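Local coordinates for protein STING-associated CdnE c-di-GMP synthase (Flavobacteriaceae, PDB 6WT8) that probably makes cyclic di-GMP from GTP as the nucleotidyltransferase of a bacterial anti-phage (CBASS) system that signals through a STING receptor, at residues A69-E74 with F87-S92; K79-L84 with K159-K164; Q109-S114 with T199-K204; K180-Y185 with I221-T226; K217-Y222 with D233-S238. All coordinates share one frame; numbering follows the deposited sequence.

Interaction 1 (A69-E74 with F87-S92); sequences AANKVE and FERQGS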
# COMPACT_ATOMS: atom_id res chain seq x y z
N ALA A 69 14.11 -3.13 -12.16
CA ALA A 69 14.62 -1.78 -12.43
C ALA A 69 15.10 -1.12 -11.14
O ALA A 69 16.17 -0.51 -11.09
CB ALA A 69 13.57 -0.90 -13.12
N ALA A 70 14.31 -1.22 -10.08
CA ALA A 70 14.73 -0.62 -8.80
C ALA A 70 15.97 -1.31 -8.24
O ALA A 70 16.86 -0.63 -7.68
CB ALA A 70 13.58 -0.69 -7.79
N ASN A 71 16.10 -2.62 -8.45
CA ASN A 71 17.34 -3.29 -8.02
C ASN A 71 18.57 -2.76 -8.77
O ASN A 71 19.66 -2.64 -8.19
CB ASN A 71 17.25 -4.81 -8.25
CG ASN A 71 16.31 -5.51 -7.27
OD1 ASN A 71 15.92 -4.96 -6.25
ND2 ASN A 71 15.93 -6.76 -7.59
N LYS A 72 18.43 -2.49 -10.07
CA LYS A 72 19.54 -1.94 -10.84
C LYS A 72 19.93 -0.57 -10.31
O LYS A 72 21.13 -0.26 -10.16
CB LYS A 72 19.20 -1.85 -12.33
CG LYS A 72 19.04 -3.23 -12.90
CD LYS A 72 18.92 -3.21 -14.38
CE LYS A 72 18.91 -4.66 -14.92
NZ LYS A 72 19.02 -4.69 -16.42
N VAL A 73 18.94 0.29 -10.01
CA VAL A 73 19.24 1.60 -9.40
C VAL A 73 19.96 1.41 -8.07
O VAL A 73 20.95 2.13 -7.76
CB VAL A 73 17.94 2.40 -9.23
CG1 VAL A 73 18.20 3.74 -8.56
CG2 VAL A 73 17.33 2.68 -10.60
N GLU A 74 19.43 0.52 -7.21
CA GLU A 74 20.06 0.27 -5.91
C GLU A 74 21.53 -0.08 -6.05
O GLU A 74 22.34 0.41 -5.25
CB GLU A 74 19.31 -0.88 -5.19
CG GLU A 74 19.98 -1.15 -3.85
CD GLU A 74 19.29 -2.23 -3.02
OE1 GLU A 74 18.06 -2.27 -2.93
OE2 GLU A 74 20.03 -3.05 -2.40
N PHE A 87 18.77 0.08 2.20
CA PHE A 87 17.86 0.17 1.08
C PHE A 87 16.62 -0.64 1.33
O PHE A 87 16.70 -1.82 1.70
CB PHE A 87 18.52 -0.32 -0.21
CG PHE A 87 19.70 0.53 -0.64
CD1 PHE A 87 19.43 1.74 -1.30
CD2 PHE A 87 21.03 0.17 -0.36
CE1 PHE A 87 20.47 2.58 -1.66
CE2 PHE A 87 22.06 1.01 -0.73
CZ PHE A 87 21.77 2.21 -1.36
N GLU A 88 15.48 -0.03 1.03
CA GLU A 88 14.19 -0.68 1.17
C GLU A 88 13.30 -0.27 0.01
O GLU A 88 13.74 0.35 -0.96
CB GLU A 88 13.54 -0.30 2.51
CG GLU A 88 14.33 -0.73 3.77
CD GLU A 88 14.43 -2.26 3.95
OE1 GLU A 88 13.67 -3.05 3.34
OE2 GLU A 88 15.32 -2.64 4.74
N ARG A 89 12.03 -0.72 0.04
CA ARG A 89 11.07 -0.41 -1.01
C ARG A 89 9.75 -0.01 -0.40
O ARG A 89 9.40 -0.46 0.70
CB ARG A 89 10.80 -1.64 -1.92
CG ARG A 89 12.03 -2.22 -2.63
CD ARG A 89 12.59 -1.25 -3.65
NE ARG A 89 13.67 -1.96 -4.35
CZ ARG A 89 14.97 -1.91 -3.97
NH1 ARG A 89 15.32 -1.14 -2.95
NH2 ARG A 89 15.90 -2.63 -4.62
N GLN A 90 8.96 0.80 -1.11
CA GLN A 90 7.62 1.11 -0.64
C GLN A 90 6.69 1.22 -1.82
O GLN A 90 7.11 1.27 -2.98
CB GLN A 90 7.53 2.41 0.17
CG GLN A 90 7.95 3.69 -0.62
CD GLN A 90 7.76 4.97 0.13
OE1 GLN A 90 7.69 4.99 1.36
NE2 GLN A 90 7.64 6.06 -0.62
N GLY A 91 5.39 1.25 -1.49
CA GLY A 91 4.40 1.40 -2.56
C GLY A 91 3.46 0.19 -2.67
O GLY A 91 3.77 -0.89 -2.21
N SER A 92 2.30 0.40 -3.28
CA SER A 92 1.34 -0.68 -3.45
C SER A 92 1.89 -1.83 -4.31
O SER A 92 1.42 -2.96 -4.18
CB SER A 92 0.05 -0.16 -4.06
OG SER A 92 0.30 0.41 -5.29
O HOH W 1 12.99 -3.92 -6.17
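Glu74 and Arg89 form a salt bridge in which two guanidinium nitrogens converge on a single carboxylate oxygen, Arg89 NH2 at 2.8 Å and NH1 at 3.0 Å from Glu74 OE1. That oxygen lies in the guanidinium plane, but the carboxylate is turned almost perpendicular to it (88°), and NH1 meets OE1 nearly along the C-O bond while NH2 comes from above the carboxylate plane.

Bonds to neutral acceptors come next: Arg89 NH2 also donates to Asn71 OD1 at 2.8 Å, within the plane of the amide carbonyl. A water links the same OD1 to Arg89 NE, and Arg89 NH1 turns back to Glu88 O at 2.9 Å, which engages all three guanidinium nitrogens. An alanine in place of Arg89 would probably leave Glu74 OE1 without its cationic mate and Asn71 OD1 without this donor.

Here segment 69-74 of helix 60-81 runs roughly antiparallel to strand residues 87-90, the axes of these short segments at closest 10.4 Å apart. Gly91 and Ser92 follow directly, consistent with the GS motif that opens the signature of nucleotidyltransferase folds.

Carbon contacts complete the interface. With CG anti to the backbone N (chi1 179°), Glu74 lays that carbon over one face of Phe87, offset toward the rim, Glu74 CG 3.9 Å from the ring centroid in a CH-pi contact. Ala70 CB touches Arg89 NE obliquely at 3.7 Å.

Interaction 2 (K79-L84 with K159-K164); sequences KSHGNL and KYVRLK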
# COMPACT_ATOMS: atom_id res chain seq x y z
N LYS A 79 26.94 1.06 -4.49
CA LYS A 79 28.36 1.22 -4.76
C LYS A 79 28.84 2.62 -4.35
O LYS A 79 29.94 2.77 -3.81
CB LYS A 79 28.62 0.97 -6.24
CG LYS A 79 30.17 0.84 -6.53
CD LYS A 79 30.40 0.50 -8.01
CE LYS A 79 31.89 0.27 -8.29
NZ LYS A 79 32.62 1.54 -8.05
N SER A 80 28.02 3.65 -4.58
CA SER A 80 28.38 5.04 -4.27
C SER A 80 28.44 5.31 -2.78
O SER A 80 29.40 5.95 -2.31
CB SER A 80 27.36 5.97 -4.97
OG SER A 80 27.43 7.28 -4.46
N HIS A 81 27.41 4.90 -2.01
CA HIS A 81 27.32 5.35 -0.63
C HIS A 81 26.50 4.39 0.21
O HIS A 81 25.87 4.81 1.21
CB HIS A 81 26.73 6.78 -0.57
CG HIS A 81 25.44 6.94 -1.31
ND1 HIS A 81 25.35 7.42 -2.60
CD2 HIS A 81 24.17 6.68 -0.91
CE1 HIS A 81 24.09 7.42 -2.98
NE2 HIS A 81 23.34 6.99 -1.98
N GLY A 82 26.57 3.11 -0.16
CA GLY A 82 25.90 2.08 0.64
C GLY A 82 26.36 2.02 2.08
O GLY A 82 25.63 1.53 2.95
N ASN A 83 27.55 2.54 2.37
CA ASN A 83 28.08 2.57 3.71
C ASN A 83 27.32 3.53 4.61
O ASN A 83 27.57 3.53 5.82
CB ASN A 83 29.58 2.92 3.70
CG ASN A 83 29.88 4.24 2.95
OD1 ASN A 83 29.49 4.37 1.78
ND2 ASN A 83 30.55 5.21 3.64
N LEU A 84 26.46 4.38 4.04
CA LEU A 84 25.71 5.36 4.83
C LEU A 84 24.23 5.08 4.92
O LEU A 84 23.53 5.74 5.70
CB LEU A 84 25.89 6.78 4.23
CG LEU A 84 27.35 7.30 4.27
CD1 LEU A 84 27.36 8.74 3.68
CD2 LEU A 84 27.90 7.35 5.67
N LYS A 159 21.08 15.66 3.24
CA LYS A 159 21.39 16.51 2.09
C LYS A 159 22.52 15.93 1.26
O LYS A 159 22.43 15.86 0.04
CB LYS A 159 21.71 17.93 2.61
CG LYS A 159 21.98 18.89 1.48
CD LYS A 159 22.16 20.28 2.07
CE LYS A 159 22.45 21.24 0.91
NZ LYS A 159 22.87 22.61 1.39
N TYR A 160 23.57 15.45 1.92
CA TYR A 160 24.68 14.83 1.22
C TYR A 160 24.24 13.63 0.40
O TYR A 160 24.62 13.51 -0.78
CB TYR A 160 25.72 14.43 2.27
CG TYR A 160 26.85 13.62 1.75
CD1 TYR A 160 27.73 14.13 0.79
CD2 TYR A 160 27.07 12.34 2.24
CE1 TYR A 160 28.77 13.37 0.33
CE2 TYR A 160 28.11 11.58 1.79
CZ TYR A 160 28.96 12.08 0.84
OH TYR A 160 30.00 11.31 0.41
N VAL A 161 23.49 12.71 1.02
CA VAL A 161 23.05 11.53 0.28
C VAL A 161 22.14 11.92 -0.88
O VAL A 161 22.28 11.41 -2.00
CB VAL A 161 22.36 10.54 1.25
CG1 VAL A 161 21.63 9.46 0.47
CG2 VAL A 161 23.41 9.89 2.14
N ARG A 162 21.24 12.89 -0.66
CA ARG A 162 20.40 13.35 -1.79
C ARG A 162 21.24 13.89 -2.95
O ARG A 162 21.01 13.52 -4.10
CB ARG A 162 19.42 14.41 -1.29
CG ARG A 162 18.66 15.20 -2.43
CD ARG A 162 17.73 14.29 -3.23
NE ARG A 162 17.27 14.99 -4.44
CZ ARG A 162 16.00 15.29 -4.76
NH1 ARG A 162 15.00 14.92 -3.97
NH2 ARG A 162 15.75 15.90 -5.90
N LEU A 163 22.20 14.76 -2.65
CA LEU A 163 22.97 15.38 -3.75
C LEU A 163 23.92 14.37 -4.38
O LEU A 163 24.10 14.37 -5.61
CB LEU A 163 23.74 16.62 -3.24
CG LEU A 163 22.81 17.75 -2.75
CD1 LEU A 163 23.65 18.89 -2.20
CD2 LEU A 163 21.96 18.26 -3.90
N LYS A 164 24.53 13.51 -3.56
CA LYS A 164 25.41 12.49 -4.11
C LYS A 164 24.64 11.55 -5.03
O LYS A 164 25.12 11.17 -6.10
CB LYS A 164 26.07 11.74 -2.97
CG LYS A 164 27.14 10.76 -3.37
CD LYS A 164 27.81 10.35 -2.05
CE LYS A 164 29.09 9.56 -2.25
NZ LYS A 164 30.18 10.45 -2.76
O HOH W 2 31.69 7.37 -3.05
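His81 and Lys164 run alongside one another, pointing opposite ways, the methylene chain of the lysine passing the imidazole, with Lys164 CD 3.9 Å from His81 ND1. The histidine takes the crowded position, CG between the backbone N and the carbonyl carbon (chi1 53°). Its ND1 shares a 2.8 Å hydrogen bond with Ser80 OG, and NE2 bonds OE1 of Gln109, so the ring is held at both nitrogens; Val161 CG1 touches it obliquely, 3.9 Å from NE2.

Lys164 stays extended as far as CE, which passes 3.6 Å from Ser80 OG. A bend at chi4 (71°) then sets NZ aside, where it makes a weak bond to Tyr160 OH and a weak one to a water bound to Ser80 O. Leu84 crosses Tyr160 at about a right angle and puts CD1 at the ring edge, 3.5 Å from Tyr160 CE2.

The arrangement joins the C-terminal end of helix 60-81 to helix 154-172, two neighbouring helices layered on one face of the sheet, as in the alpha/beta core of nucleotidyltransferases.

Interaction 3 (Q109-S114 with T199-K204); sequences QITNKS and TATYYK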
# COMPACT_ATOMS: atom_id res chain seq x y z
N GLN A 109 16.15 4.92 0.32
CA GLN A 109 17.47 4.81 0.93
C GLN A 109 17.44 5.58 2.25
O GLN A 109 16.94 6.70 2.30
CB GLN A 109 18.57 5.27 -0.00
CG GLN A 109 18.48 6.73 -0.38
CD GLN A 109 19.57 7.11 -1.38
OE1 GLN A 109 20.55 6.37 -1.62
NE2 GLN A 109 19.40 8.28 -1.96
N ILE A 110 17.82 4.92 3.34
CA ILE A 110 17.57 5.42 4.68
C ILE A 110 18.92 5.53 5.37
O ILE A 110 19.62 4.52 5.54
CB ILE A 110 16.63 4.45 5.44
CG1 ILE A 110 15.39 4.12 4.60
CG2 ILE A 110 16.26 5.10 6.74
CD1 ILE A 110 14.62 2.85 5.09
N THR A 111 19.30 6.73 5.81
CA THR A 111 20.56 6.85 6.53
C THR A 111 20.52 5.98 7.78
O THR A 111 19.48 5.85 8.43
CB THR A 111 20.81 8.30 6.89
OG1 THR A 111 19.67 8.85 7.60
CG2 THR A 111 21.11 9.08 5.62
N ASN A 112 21.63 5.27 8.07
CA ASN A 112 21.56 4.21 9.07
C ASN A 112 22.59 4.38 10.19
O ASN A 112 22.79 3.43 10.96
CB ASN A 112 21.71 2.82 8.42
CG ASN A 112 23.08 2.64 7.74
OD1 ASN A 112 23.99 3.45 7.92
ND2 ASN A 112 23.21 1.56 6.96
N LYS A 113 23.22 5.54 10.28
CA LYS A 113 24.18 5.90 11.34
C LYS A 113 23.54 6.49 12.57
O LYS A 113 24.16 6.51 13.64
CB LYS A 113 25.12 6.99 10.86
CG LYS A 113 25.94 6.66 9.68
CD LYS A 113 26.76 5.46 9.97
CE LYS A 113 28.08 5.56 9.23
NZ LYS A 113 28.51 4.17 8.90
N SER A 114 22.40 7.15 12.38
CA SER A 114 21.66 7.79 13.45
C SER A 114 20.20 7.67 13.09
O SER A 114 19.85 7.44 11.93
CB SER A 114 22.05 9.26 13.63
OG SER A 114 21.79 9.97 12.43
N THR A 199 14.88 9.54 -0.19
CA THR A 199 15.95 9.62 0.80
C THR A 199 15.32 9.98 2.14
O THR A 199 14.55 10.94 2.22
CB THR A 199 16.99 10.64 0.39
OG1 THR A 199 17.45 10.34 -0.94
CG2 THR A 199 18.16 10.73 1.37
N ALA A 200 15.64 9.20 3.18
CA ALA A 200 14.97 9.34 4.46
C ALA A 200 15.90 8.96 5.59
O ALA A 200 16.98 8.40 5.37
CB ALA A 200 13.75 8.42 4.48
N THR A 201 15.49 9.26 6.81
CA THR A 201 16.11 8.65 7.97
C THR A 201 15.08 7.81 8.72
O THR A 201 13.88 7.90 8.46
CB THR A 201 16.70 9.76 8.87
OG1 THR A 201 17.50 9.15 9.91
CG2 THR A 201 15.61 10.59 9.49
N TYR A 202 15.54 6.96 9.63
CA TYR A 202 14.59 6.15 10.40
C TYR A 202 13.97 6.95 11.54
O TYR A 202 14.56 7.86 12.10
CB TYR A 202 15.28 4.94 11.04
CG TYR A 202 15.64 3.84 10.11
CD1 TYR A 202 14.66 3.16 9.44
CD2 TYR A 202 17.00 3.51 9.91
CE1 TYR A 202 14.96 2.09 8.58
CE2 TYR A 202 17.33 2.47 9.05
CZ TYR A 202 16.32 1.76 8.40
OH TYR A 202 16.60 0.69 7.53
N TYR A 203 12.80 6.48 11.94
CA TYR A 203 12.17 6.90 13.18
C TYR A 203 11.77 5.65 13.95
O TYR A 203 11.02 4.80 13.43
CB TYR A 203 10.95 7.78 12.91
CG TYR A 203 10.24 8.19 14.19
CD1 TYR A 203 10.65 9.31 14.87
CD2 TYR A 203 9.17 7.45 14.68
CE1 TYR A 203 10.02 9.72 16.05
CE2 TYR A 203 8.54 7.82 15.87
CZ TYR A 203 8.96 8.97 16.53
OH TYR A 203 8.33 9.39 17.71
N LYS A 204 12.25 5.57 15.19
CA LYS A 204 11.93 4.44 16.08
C LYS A 204 10.80 4.80 17.03
O LYS A 204 10.98 5.62 17.94
CB LYS A 204 13.18 4.02 16.87
CG LYS A 204 14.29 3.51 15.97
CD LYS A 204 15.56 3.13 16.78
CE LYS A 204 16.71 2.93 15.77
NZ LYS A 204 18.09 2.90 16.39
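Ile110 and Tyr202 cross at about a right angle, with Ile110 CG2 seated over the centre of the phenol ring, 3.4 Å from its centroid and only 3° off the normal, a close CH-pi contact. Lys217 takes the other face in a cation-pi interaction. Asn112 CB stands at the ring edge, and Ile110 CD1 packs 3.6 Å from Tyr202 CE1. The hydroxyl of Tyr202 and the amide nitrogen of Asn112 both bond to Asp86, which fixes the ring's outer end.

Beneath this packing, strands 106-112 and 192-204 run parallel in the mixed sheet of the nucleotidyltransferase core. Their directions differ by 53°, so regular pairing is confined to the beginning of the contact. Ile110 and Ala200 share one face of the sheet, Gln109 and Thr199 the other.

On that second face Gln109 and Thr199 lie side by side. CG of Gln109 sits between the backbone N and the carbonyl carbon (chi1 63°), and the chain then extends until NE2 donates to Thr199 OG1 at 3.0 Å, within the amide plane. Gln109 OE1 bonds His81 and NE2 also bonds Ser165, so the amide is gripped at both ends. Gln154 serves the hydroxyls of both Thr111 and Thr201.

Ala200 brackets Ile110 in the parallel manner: its N donates to Gln109 O at 3.0 Å and its O accepts from Thr111 N at 2.9 Å, while Ile110 CA also approaches that oxygen, Ala200 O, at 3.1 Å.

Interaction 4 (K180-Y185 with I221-T226); sequences KENSIY and IYNKKT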
# COMPACT_ATOMS: atom_id res chain seq x y z
N LYS A 180 12.47 17.44 -8.16
CA LYS A 180 11.35 17.20 -7.24
C LYS A 180 11.84 17.25 -5.80
O LYS A 180 13.00 16.93 -5.51
CB LYS A 180 10.65 15.86 -7.48
CG LYS A 180 10.17 15.68 -8.92
CD LYS A 180 9.08 14.59 -9.01
CE LYS A 180 9.60 13.19 -8.83
NZ LYS A 180 8.56 12.15 -9.14
N GLU A 181 10.95 17.66 -4.89
CA GLU A 181 11.34 17.95 -3.51
C GLU A 181 11.68 16.67 -2.78
O GLU A 181 12.64 16.64 -1.99
CB GLU A 181 10.22 18.61 -2.72
CG GLU A 181 9.60 19.85 -3.23
CD GLU A 181 8.49 20.23 -2.29
OE1 GLU A 181 7.54 19.42 -2.13
OE2 GLU A 181 8.61 21.29 -1.65
N ASN A 182 10.86 15.64 -2.95
CA ASN A 182 10.90 14.48 -2.08
C ASN A 182 11.42 13.23 -2.77
O ASN A 182 11.51 12.18 -2.13
CB ASN A 182 9.50 14.21 -1.49
CG ASN A 182 9.09 15.25 -0.46
OD1 ASN A 182 9.86 15.63 0.42
ND2 ASN A 182 7.86 15.73 -0.59
N SER A 183 11.79 13.29 -4.05
CA SER A 183 12.40 12.10 -4.66
C SER A 183 13.22 12.54 -5.87
O SER A 183 13.07 13.65 -6.40
CB SER A 183 11.36 11.03 -5.09
OG SER A 183 10.55 11.58 -6.13
N ILE A 184 14.04 11.61 -6.35
CA ILE A 184 14.72 11.68 -7.64
C ILE A 184 14.04 10.70 -8.59
O ILE A 184 13.83 9.55 -8.23
CB ILE A 184 16.21 11.32 -7.49
CG1 ILE A 184 16.93 12.32 -6.55
CG2 ILE A 184 16.92 11.35 -8.88
CD1 ILE A 184 18.27 11.71 -6.03
N TYR A 185 13.69 11.13 -9.80
CA TYR A 185 12.95 10.27 -10.72
C TYR A 185 13.90 9.77 -11.80
O TYR A 185 14.49 10.57 -12.52
CB TYR A 185 11.78 11.02 -11.35
CG TYR A 185 10.61 10.17 -11.82
CD1 TYR A 185 10.21 9.04 -11.09
CD2 TYR A 185 9.88 10.51 -12.94
CE1 TYR A 185 9.11 8.26 -11.49
CE2 TYR A 185 8.78 9.75 -13.36
CZ TYR A 185 8.40 8.63 -12.63
OH TYR A 185 7.31 7.87 -13.03
N ILE A 221 11.08 11.29 5.53
CA ILE A 221 11.63 11.57 4.20
C ILE A 221 12.23 12.97 4.14
O ILE A 221 11.61 13.95 4.57
CB ILE A 221 10.51 11.41 3.16
CG1 ILE A 221 10.16 9.91 3.11
CG2 ILE A 221 10.96 11.82 1.76
CD1 ILE A 221 8.87 9.60 2.29
N TYR A 222 13.42 13.08 3.53
CA TYR A 222 14.08 14.36 3.35
C TYR A 222 13.51 15.17 2.18
O TYR A 222 13.41 14.65 1.07
CB TYR A 222 15.57 14.12 3.11
CG TYR A 222 16.36 15.43 2.95
CD1 TYR A 222 16.49 16.30 4.00
CD2 TYR A 222 16.91 15.76 1.73
CE1 TYR A 222 17.21 17.50 3.87
CE2 TYR A 222 17.63 16.96 1.59
CZ TYR A 222 17.74 17.83 2.66
OH TYR A 222 18.46 19.01 2.52
N ASN A 223 13.15 16.41 2.44
CA ASN A 223 12.67 17.34 1.43
C ASN A 223 13.80 18.26 1.01
O ASN A 223 14.32 19.02 1.83
CB ASN A 223 11.51 18.16 2.00
CG ASN A 223 10.92 19.13 0.96
OD1 ASN A 223 11.64 19.89 0.33
ND2 ASN A 223 9.60 19.06 0.77
N LYS A 224 14.21 18.19 -0.26
CA LYS A 224 15.39 18.93 -0.71
C LYS A 224 15.17 20.44 -0.73
O LYS A 224 16.10 21.20 -0.48
CB LYS A 224 15.75 18.46 -2.12
CG LYS A 224 16.86 19.22 -2.80
CD LYS A 224 17.05 18.75 -4.21
CE LYS A 224 18.23 19.46 -4.89
NZ LYS A 224 18.08 19.20 -6.35
N LYS A 225 13.94 20.85 -0.98
CA LYS A 225 13.62 22.27 -1.11
C LYS A 225 13.60 22.94 0.25
O LYS A 225 14.16 24.03 0.42
CB LYS A 225 12.27 22.44 -1.82
CG LYS A 225 12.13 23.80 -2.52
CD LYS A 225 10.71 24.06 -3.05
CE LYS A 225 10.23 23.00 -4.05
NZ LYS A 225 11.06 22.81 -5.28
N THR A 226 12.92 22.33 1.23
CA THR A 226 12.85 22.92 2.56
C THR A 226 14.07 22.61 3.41
O THR A 226 14.34 23.33 4.38
CB THR A 226 11.60 22.42 3.29
OG1 THR A 226 11.76 21.04 3.58
CG2 THR A 226 10.37 22.57 2.41
O HOH W 3 15.06 14.67 -1.20
O HOH W 4 13.74 12.21 -0.58
O HOH W 5 7.35 17.49 1.85
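Glu181 meets Lys224 through its backbone and Asn223 and Lys225 through its side chain. Glu181 O accepts a nearly straight hydrogen bond (175°) from Lys224 N at 2.8 Å. Glu181 CG packs tightly on the lysine chain, 3.3 Å from Lys225 CE, whereas Glu181 OE2 and Lys225 NZ stay 4.6 Å apart, too far for a salt bridge, though the opposite charges probably still attract.

The contact joins the loop leading into strand 184-189 to the loop that follows strand 218-221; both strands pair with strand 192-204 of the central sheet.

Asn223 shapes the second loop. Its CG lies anti to the backbone N (chi1 -178°); OD1 accepts from Thr226 N at 2.9 Å, an Asx motif, and ND2 gives Glu181 OE2 a weak bond at 3.4 Å.

The amide of Asn182 is turned 88° from that of Asn223. Its OD1 rests 3.4 Å from Asn223 CB and accepts from Asn230, while a single water accepts from both Asn182 ND2 and Asn223 ND2, bridging the amides.

Interaction 5 (K217-Y222 with D233-S238); sequences KGIQIY and DYPFLS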
# COMPACT_ATOMS: atom_id res chain seq x y z
N LYS A 217 9.53 -0.15 11.80
CA LYS A 217 10.41 1.01 11.70
C LYS A 217 9.80 2.06 10.78
O LYS A 217 9.28 1.72 9.70
CB LYS A 217 11.78 0.59 11.16
CG LYS A 217 12.55 -0.30 12.07
CD LYS A 217 13.97 -0.57 11.57
CE LYS A 217 14.75 0.70 11.61
NZ LYS A 217 15.78 0.89 12.67
N GLY A 218 9.85 3.33 11.20
CA GLY A 218 9.30 4.42 10.42
C GLY A 218 10.38 5.12 9.63
O GLY A 218 11.59 4.92 9.86
N ILE A 219 9.93 5.90 8.64
CA ILE A 219 10.87 6.78 7.95
C ILE A 219 10.38 8.21 8.01
O ILE A 219 9.18 8.51 8.05
CB ILE A 219 11.12 6.35 6.49
CG1 ILE A 219 9.81 6.34 5.66
CG2 ILE A 219 11.82 4.97 6.46
CD1 ILE A 219 10.06 6.03 4.18
N GLN A 220 11.35 9.13 7.95
CA GLN A 220 11.09 10.57 7.81
C GLN A 220 11.84 10.99 6.56
O GLN A 220 13.07 11.01 6.53
CB GLN A 220 11.54 11.36 9.05
CG GLN A 220 10.67 11.05 10.26
CD GLN A 220 10.88 11.98 11.42
OE1 GLN A 220 11.53 11.61 12.40
NE2 GLN A 220 10.36 13.22 11.32
N ILE A 221 11.08 11.29 5.53
CA ILE A 221 11.63 11.57 4.20
C ILE A 221 12.23 12.97 4.14
O ILE A 221 11.61 13.95 4.57
CB ILE A 221 10.51 11.41 3.16
CG1 ILE A 221 10.16 9.91 3.11
CG2 ILE A 221 10.96 11.82 1.76
CD1 ILE A 221 8.87 9.60 2.29
N TYR A 222 13.42 13.08 3.53
CA TYR A 222 14.08 14.36 3.35
C TYR A 222 13.51 15.17 2.18
O TYR A 222 13.41 14.65 1.07
CB TYR A 222 15.57 14.12 3.11
CG TYR A 222 16.36 15.43 2.95
CD1 TYR A 222 16.49 16.30 4.00
CD2 TYR A 222 16.91 15.76 1.73
CE1 TYR A 222 17.21 17.50 3.87
CE2 TYR A 222 17.63 16.96 1.59
CZ TYR A 222 17.74 17.83 2.66
OH TYR A 222 18.46 19.01 2.52
N ASP A 233 6.36 8.25 8.40
CA ASP A 233 5.50 7.35 7.64
C ASP A 233 5.90 5.94 8.01
O ASP A 233 7.07 5.70 8.36
CB ASP A 233 5.73 7.48 6.13
CG ASP A 233 5.32 8.79 5.57
OD1 ASP A 233 4.23 9.27 5.93
OD2 ASP A 233 6.07 9.29 4.69
N TYR A 234 4.95 4.99 7.94
CA TYR A 234 5.23 3.59 8.24
C TYR A 234 4.90 2.69 7.04
O TYR A 234 4.03 1.80 7.10
CB TYR A 234 4.46 3.15 9.49
CG TYR A 234 4.89 3.87 10.75
CD1 TYR A 234 6.05 3.49 11.44
CD2 TYR A 234 4.19 4.95 11.22
CE1 TYR A 234 6.47 4.15 12.57
CE2 TYR A 234 4.61 5.64 12.38
CZ TYR A 234 5.75 5.21 13.05
OH TYR A 234 6.16 5.89 14.21
N PRO A 235 5.57 2.91 5.90
CA PRO A 235 5.22 2.14 4.70
C PRO A 235 5.47 0.66 4.86
O PRO A 235 4.76 -0.18 4.24
CB PRO A 235 6.13 2.73 3.61
CG PRO A 235 7.33 3.28 4.41
CD PRO A 235 6.71 3.85 5.68
N PHE A 236 6.48 0.27 5.63
CA PHE A 236 6.79 -1.15 5.71
C PHE A 236 5.77 -1.87 6.57
O PHE A 236 5.60 -3.08 6.45
CB PHE A 236 8.23 -1.33 6.26
CG PHE A 236 9.19 -0.40 5.66
CD1 PHE A 236 9.32 -0.28 4.28
CD2 PHE A 236 9.97 0.45 6.48
CE1 PHE A 236 10.22 0.63 3.68
CE2 PHE A 236 10.89 1.36 5.89
CZ PHE A 236 11.00 1.47 4.51
N LEU A 237 5.11 -1.13 7.48
CA LEU A 237 4.11 -1.74 8.35
C LEU A 237 2.84 -2.04 7.57
O LEU A 237 2.23 -3.11 7.76
CB LEU A 237 3.84 -0.77 9.51
CG LEU A 237 3.01 -1.33 10.65
CD1 LEU A 237 3.62 -2.65 11.20
CD2 LEU A 237 2.88 -0.30 11.75
N SER A 238 2.42 -1.11 6.71
CA SER A 238 1.31 -1.40 5.81
C SER A 238 1.60 -2.59 4.93
O SER A 238 0.73 -3.48 4.76
CB SER A 238 0.99 -0.17 4.96
OG SER A 238 0.44 0.80 5.80
O HOH W 6 7.09 0.98 8.55
O HOH W 7 8.20 10.92 5.78
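Lys217 and Phe236 meet at the carbonyl of Lys217, whose oxygen accepts a short hydrogen bond from a water 2.6 Å away. The same water takes a weak bond from Phe236 N, and the ring edge of Phe236 comes up to that carbonyl, with CD2 3.5 Å from Lys217 O.

Ile219 and Asp233 then form a single antiparallel hydrogen-bonded bridge: Ile219 N to Asp233 O and Asp233 N to Ile219 O are both 2.9 Å. A second water accepts from Ile221 N and donates to Asp233 OD2, 2.9 Å from each. Strand 218-221 thus holds the residues that lead into helix 235-248, with Tyr234 at its N-cap position. Gly218 passes close beside the Tyr234 ring, approaching it obliquely, its CA 3.5 Å from Tyr234 CD1; a beta carbon on Gly218 would collide with Tyr234 CE1.

CG1 of Ile219 lies between the backbone N and the carbonyl carbon (chi1 59°), and CD1 beyond it touches Pro235 CG at 3.9 Å. The other branch, CG2, reaches Phe236 CE2 at 3.8 Å. Pro235 CG itself sits over the centre of one face of the Phe236 ring. An alanine in place of Ile219 would probably open a gap beside Pro235 and Phe236.

Direct polar pairing is thus backbone to backbone, waters add links, one of them to the Asp233 carboxylate, and Ile219, Pro235 and Phe236 supply the apolar surface.

The sheet relates the five contacts. Interactions 3 and 5 have centres about 10 Å apart and lie on neighbouring strands, 192-204 and 218-221, with Thr201 O 2.9 Å from Gln220 N. Interaction 2 lies on the helical side of interaction 3, their centres about 12 Å apart, and His81 NE2 reaches Gln109 OE1 at 2.9 Å. Interaction 4 continues from interaction 5 through Ile221 and Tyr222, and touches interaction 2 where Arg162 NH2 approaches Lys180 O. Interaction 1 uses helix 60-81 as interaction 2 does, and meets interaction 5 where Arg89 O contacts Phe236 CE1. No ligand marks the active site; its probable GS motif, Gly91-Ser92, lies in segment 87-92 of interaction 1, just beyond the touching residues.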